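Local coordinates for protein hydrolase, isochorismatase family (Pseudomonas putida, PDB 4L07) that probably hydrolyses the amide bond of maleamate, releasing maleate and ammonia, as an amidase of the isochorismatase family of hydrolases, at residues Val164-Cys170 with Tyr190-Ser196; Ile25-Phe29 with Val141-Thr145. All coordinates share one frame. Residues are numbered along the deposited sequence.

Interaction 1. Residues Val164-Cys170 with Tyr190-Ser196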
loop_
_atom_site.group_PDB
_atom_site.type_symbol
_atom_site.label_atom_id
_atom_site.label_comp_id
_atom_site.label_asym_id
_atom_site.label_seq_id
_atom_site.Cartn_x
_atom_site.Cartn_y
_atom_site.Cartn_z
ATOM N N VAL A 164 1.404 10.510 -16.262
ATOM C CA VAL A 164 2.572 9.736 -16.667
ATOM C C VAL A 164 2.988 9.972 -18.112
ATOM O O VAL A 164 2.164 9.888 -19.035
ATOM C CB VAL A 164 2.350 8.219 -16.461
ATOM C CG1 VAL A 164 3.577 7.423 -16.885
ATOM C CG2 VAL A 164 2.042 7.919 -15.007
ATOM N N LEU A 165 4.279 10.242 -18.287
ATOM C CA LEU A 165 4.899 10.335 -19.607
ATOM C C LEU A 165 6.008 9.294 -19.727
ATOM O O LEU A 165 6.806 9.113 -18.802
ATOM C CB LEU A 165 5.483 11.739 -19.817
ATOM C CG LEU A 165 4.564 12.943 -19.555
ATOM C CD1 LEU A 165 5.338 14.249 -19.703
ATOM C CD2 LEU A 165 3.359 12.938 -20.493
ATOM N N VAL A 166 6.061 8.611 -20.867
ATOM C CA VAL A 166 7.081 7.599 -21.092
ATOM C C VAL A 166 7.834 7.836 -22.410
ATOM O O VAL A 166 7.283 7.612 -23.487
ATOM C CB VAL A 166 6.500 6.159 -20.999
ATOM C CG1 VAL A 166 5.290 5.993 -21.893
ATOM C CG2 VAL A 166 7.553 5.108 -21.319
ATOM N N PRO A 167 9.088 8.314 -22.317
ATOM C CA PRO A 167 9.914 8.426 -23.524
ATOM C C PRO A 167 10.394 7.050 -23.967
ATOM O O PRO A 167 11.219 6.428 -23.296
ATOM C CB PRO A 167 11.085 9.310 -23.079
ATOM C CG PRO A 167 11.141 9.176 -21.594
ATOM C CD PRO A 167 9.733 8.923 -21.140
ATOM N N ALA A 168 9.862 6.584 -25.094
ATOM C CA ALA A 168 10.114 5.234 -25.597
ATOM C C ALA A 168 11.600 4.960 -25.817
ATOM O O ALA A 168 12.073 3.843 -25.591
ATOM C CB ALA A 168 9.329 4.996 -26.883
ATOM N N ASP A 169 12.331 5.993 -26.233
ATOM C CA ASP A 169 13.767 5.869 -26.484
ATOM C C ASP A 169 14.612 5.852 -25.204
ATOM O O ASP A 169 15.841 5.860 -25.270
ATOM C CB ASP A 169 14.252 6.950 -27.471
ATOM C CG ASP A 169 14.067 8.365 -26.948
ATOM O OD1 ASP A 169 14.856 9.249 -27.347
ATOM O OD2 ASP A 169 13.140 8.610 -26.148
ATOM N N CYS A 170 13.945 5.819 -24.048
ATOM C CA CYS A 170 14.602 5.695 -22.742
ATOM C C CYS A 170 14.259 4.375 -22.051
ATOM O O CYS A 170 14.664 4.128 -20.907
ATOM C CB CYS A 170 14.174 6.845 -21.836
ATOM S SG CYS A 170 14.784 8.446 -22.374
ATOM N N TYR A 190 -2.705 4.100 -19.847
ATOM C CA TYR A 190 -1.969 4.519 -18.642
ATOM C C TYR A 190 -1.192 5.825 -18.723
ATOM O O TYR A 190 -1.108 6.547 -17.736
ATOM C CB TYR A 190 -1.048 3.393 -18.152
ATOM C CG TYR A 190 -1.760 2.069 -17.969
ATOM C CD1 TYR A 190 -2.844 1.945 -17.093
ATOM C CD2 TYR A 190 -1.363 0.947 -18.693
ATOM C CE1 TYR A 190 -3.503 0.729 -16.939
ATOM C CE2 TYR A 190 -2.014 -0.266 -18.543
ATOM C CZ TYR A 190 -3.079 -0.372 -17.668
ATOM O OH TYR A 190 -3.726 -1.583 -17.530
ATOM N N GLY A 191 -0.612 6.133 -19.876
ATOM C CA GLY A 191 0.190 7.348 -19.986
ATOM C C GLY A 191 0.421 7.731 -21.428
ATOM O O GLY A 191 -0.075 7.065 -22.330
ATOM N N ASP A 192 1.156 8.820 -21.643
ATOM C CA ASP A 192 1.541 9.214 -22.995
ATOM C C ASP A 192 2.941 8.727 -23.347
ATOM O O ASP A 192 3.921 9.088 -22.686
ATOM C CB ASP A 192 1.425 10.735 -23.182
ATOM C CG ASP A 192 0.041 11.167 -23.666
ATOM O OD1 ASP A 192 -0.805 10.287 -23.936
ATOM O OD2 ASP A 192 -0.204 12.391 -23.781
ATOM N N VAL A 193 3.016 7.904 -24.392
ATOM C CA VAL A 193 4.281 7.452 -24.957
ATOM C C VAL A 193 4.782 8.524 -25.918
ATOM O O VAL A 193 4.057 8.965 -26.817
ATOM C CB VAL A 193 4.144 6.086 -25.673
ATOM C CG1 VAL A 193 5.473 5.634 -26.265
ATOM C CG2 VAL A 193 3.606 5.035 -24.714
ATOM N N THR A 194 6.029 8.916 -25.735
ATOM C CA THR A 194 6.623 10.009 -26.479
ATOM C C THR A 194 8.120 9.746 -26.618
ATOM O O THR A 194 8.508 8.604 -26.671
ATOM C CB THR A 194 6.279 11.380 -25.870
ATOM O OG1 THR A 194 6.811 12.424 -26.691
ATOM C CG2 THR A 194 6.789 11.500 -24.446
ATOM N N ASP A 195 8.930 10.784 -26.795
ATOM C CA ASP A 195 10.385 10.601 -26.871
ATOM C C ASP A 195 11.146 11.640 -26.045
ATOM O O ASP A 195 10.556 12.617 -25.575
ATOM C CB ASP A 195 10.886 10.540 -28.332
ATOM C CG ASP A 195 10.642 11.826 -29.116
ATOM O OD1 ASP A 195 10.718 11.765 -30.361
ATOM O OD2 ASP A 195 10.404 12.898 -28.522
ATOM N N SER A 196 12.449 11.420 -25.874
ATOM C CA SER A 196 13.281 12.274 -25.019
ATOM C C SER A 196 13.339 13.729 -25.491
ATOM O O SER A 196 13.321 14.642 -24.667
ATOM C CB SER A 196 14.686 11.690 -24.844
ATOM O OG SER A 196 15.345 11.503 -26.085
HETATM O O HOH W 1 -1.077 9.393 -17.258
#

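Interaction 2. Residues Ile25-Phe29 with Val141-Thr145. With SO4 (sulfate ion), chain C.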
loop_
_atom_site.group_PDB
_atom_site.type_symbol
_atom_site.label_atom_id
_atom_site.label_comp_id
_atom_site.label_asym_id
_atom_site.label_seq_id
_atom_site.Cartn_x
_atom_site.Cartn_y
_atom_site.Cartn_z
ATOM N N ILE A 25 11.573 9.339 -12.886
ATOM C CA ILE A 25 11.803 8.042 -12.249
ATOM C C ILE A 25 12.627 7.178 -13.198
ATOM O O ILE A 25 12.201 6.900 -14.317
ATOM C CB ILE A 25 10.483 7.317 -11.899
ATOM C CG1 ILE A 25 9.539 8.250 -11.125
ATOM C CG2 ILE A 25 10.777 6.021 -11.146
ATOM C CD1 ILE A 25 8.097 7.778 -11.089
ATOM N N VAL A 26 13.809 6.776 -12.747
ATOM C CA VAL A 26 14.699 5.924 -13.542
ATOM C C VAL A 26 14.639 4.511 -12.970
ATOM O O VAL A 26 15.205 4.220 -11.918
ATOM C CB VAL A 26 16.144 6.459 -13.535
ATOM C CG1 VAL A 26 17.031 5.647 -14.478
ATOM C CG2 VAL A 26 16.151 7.921 -13.936
ATOM N N VAL A 27 13.923 3.639 -13.671
ATOM C CA VAL A 27 13.625 2.298 -13.170
ATOM C C VAL A 27 14.706 1.270 -13.501
ATOM O O VAL A 27 14.869 0.878 -14.661
ATOM C CB VAL A 27 12.264 1.790 -13.711
ATOM C CG1 VAL A 27 11.929 0.426 -13.129
ATOM C CG2 VAL A 27 11.162 2.791 -13.407
ATOM N N ASP A 28 15.441 0.845 -12.472
ATOM C CA ASP A 28 16.324 -0.327 -12.544
ATOM C C ASP A 28 17.366 -0.294 -13.667
ATOM O O ASP A 28 17.638 -1.328 -14.289
ATOM C CB ASP A 28 15.504 -1.626 -12.650
ATOM C CG ASP A 28 14.587 -1.845 -11.457
ATOM O OD1 ASP A 28 14.766 -1.168 -10.419
ATOM O OD2 ASP A 28 13.691 -2.718 -11.553
ATOM N N PHE A 29 17.951 0.875 -13.920
ATOM C CA PHE A 29 19.161 0.939 -14.746
ATOM C C PHE A 29 20.376 0.585 -13.869
ATOM O O PHE A 29 21.324 1.365 -13.742
ATOM C CB PHE A 29 19.338 2.311 -15.422
ATOM C CG PHE A 29 18.623 2.459 -16.754
ATOM C CD1 PHE A 29 18.348 1.353 -17.562
ATOM C CD2 PHE A 29 18.271 3.723 -17.219
ATOM C CE1 PHE A 29 17.704 1.511 -18.788
ATOM C CE2 PHE A 29 17.627 3.888 -18.442
ATOM C CZ PHE A 29 17.343 2.777 -19.227
ATOM N N VAL A 141 8.743 8.350 -16.799
ATOM C CA VAL A 141 9.258 7.032 -16.460
ATOM C C VAL A 141 10.204 6.537 -17.552
ATOM O O VAL A 141 9.872 6.575 -18.734
ATOM C CB VAL A 141 8.122 6.013 -16.211
ATOM C CG1 VAL A 141 8.691 4.679 -15.741
ATOM C CG2 VAL A 141 7.140 6.543 -15.175
ATOM N N THR A 142 11.381 6.087 -17.122
ATOM C CA THR A 142 12.425 5.541 -17.989
ATOM C C THR A 142 12.966 4.272 -17.329
ATOM O O THR A 142 12.671 4.009 -16.167
ATOM C CB THR A 142 13.601 6.536 -18.143
ATOM O OG1 THR A 142 14.281 6.687 -16.884
ATOM C CG2 THR A 142 13.116 7.906 -18.612
ATOM N N GLY A 143 13.749 3.478 -18.055
ATOM C CA GLY A 143 14.420 2.343 -17.434
ATOM C C GLY A 143 14.344 1.001 -18.138
ATOM O O GLY A 143 14.151 0.932 -19.351
ATOM N N ALA A 144 14.509 -0.066 -17.361
ATOM C CA ALA A 144 14.510 -1.433 -17.876
ATOM C C ALA A 144 13.750 -2.362 -16.929
ATOM O O ALA A 144 13.903 -2.248 -15.717
ATOM C CB ALA A 144 15.942 -1.919 -18.051
ATOM N N THR A 145 12.929 -3.277 -17.450
ATOM C CA THR A 145 12.646 -3.408 -18.878
ATOM C C THR A 145 11.256 -2.866 -19.161
ATOM O O THR A 145 10.399 -2.815 -18.272
ATOM C CB THR A 145 12.705 -4.875 -19.355
ATOM O OG1 THR A 145 11.703 -5.649 -18.669
ATOM C CG2 THR A 145 14.081 -5.471 -19.086
HETATM S S SO4 C . 12.255 -6.816 -15.514
HETATM O O1 SO4 C . 13.475 -7.272 -16.230
HETATM O O2 SO4 C . 11.847 -5.485 -15.981
HETATM O O3 SO4 C . 11.152 -7.765 -15.778
HETATM O O4 SO4 C . 12.498 -6.773 -14.044
HETATM O O HOH W 2 14.024 -4.301 -13.766
#

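Interaction 1. Residues Val164-Cys170 with Tyr190-Ser196
The Asp169 carboxylate takes two hydrogen bonds from Ser196. Ser196 OG donates to Asp169 OD1 at 2.6 Å, and Ser196 N donates to Asp169 OD2 at 2.9 Å. Asp192 OD1 forms a salt bridge with Lys85 of the second subunit. Earlier in each segment lie parallel strands that set Leu165 beside Asp192, Val166 beside Val193 and Pro167 beside Thr194. Asp192 N donates to Val164 O at 3.0 Å, Val166 N to Asp192 O at 2.8 Å, and Thr194 N to Val166 O at 2.9 Å. Ala168 N, in the 3-10 segment, continues the pairing to Thr194 O at 2.9 Å. One water bridges Val164 N and Tyr190 O. The packing is close: Val166 CG1 meets Val193 CG2 at 3.4 Å, and Leu165 CD2 lies 4.0 Å from Asp192 CB. The contact closes the beta-alpha-beta unit made with helix 176-189. Its hydrogen bonds are mostly backbone to backbone, while the carboxylates of Asp169 and the N-cap Asp195 accept backbone N-H groups, from Ser196 and Asp198, in the first turn of helix 196-207.

Interaction 2. Residues Ile25-Phe29 with Val141-Thr145
Phe29 lays one face of its ring over Gly143, with Gly143 CA 3.6 Å from the ring centroid in a CH-pi contact. Phe29 CE1 lies 3.9 Å from Ala144 CB. The segments are neighbouring parallel strands in the middle of the alpha/beta sheet of the isochorismatase fold, and the contact is at their C-terminal ends. Thr142 N donates to Ile25 O at 3.0 Å, Val27 N to Thr142 O at 2.8 Å, and Ala144 N to Val27 O at 2.9 Å. Gly143 has a positive phi, and a CB there would clash with Val27 O. On one face of the sheet, Val27 CG2 packs 3.9 Å from Val141 CG1, under helix 146-159. Val26 and Thr142 point to the other face, toward helix 45-60.

Beyond the pairing, Asp28 forms a salt bridge with Lys116 and touches Cys149. This grouping is consistent with the Asp-Lys-Cys triad of the family. A water sits within hydrogen-bonding reach of Asp28 OD2 (2.7 Å) and Ala144 O (2.8 Å). The peptide bond between Ala144 and Thr145 is cis, a feature known at the active site of relatives. Thr145 is the N-cap of helix 146-159. A sulfate, probably from the crystallisation liquor, sits beside it: Thr145 N and Thr145 OG1 both donate to sulfate O2, at 2.9 Å and 2.7 Å.

Overall arrangement
The two contacts belong to one parallel sheet of the isochorismatase domain, with centres about 12 Å apart. Strand 138-144 of interaction 2 lies next to strand 163-172 of interaction 1. Leu165 O is 2.9 Å from Val141 N and Cys170 O is 3.1 Å from Gly143 N, both probable hydrogen bonds. Both segments of interaction 2 come earlier in the chain, and helix 146-159 links the adjoining strands. Interaction 2 is buried near the centre of the chain and includes Asp28, a probable catalytic residue, with Lys116 and Cys149 close by. Interaction 1 reaches 192-194, one of the two edge strands of the sheet in this chain. Both meet the second subunit, interaction 1 through Asp192 and Tyr190, interaction 2 through Thr145.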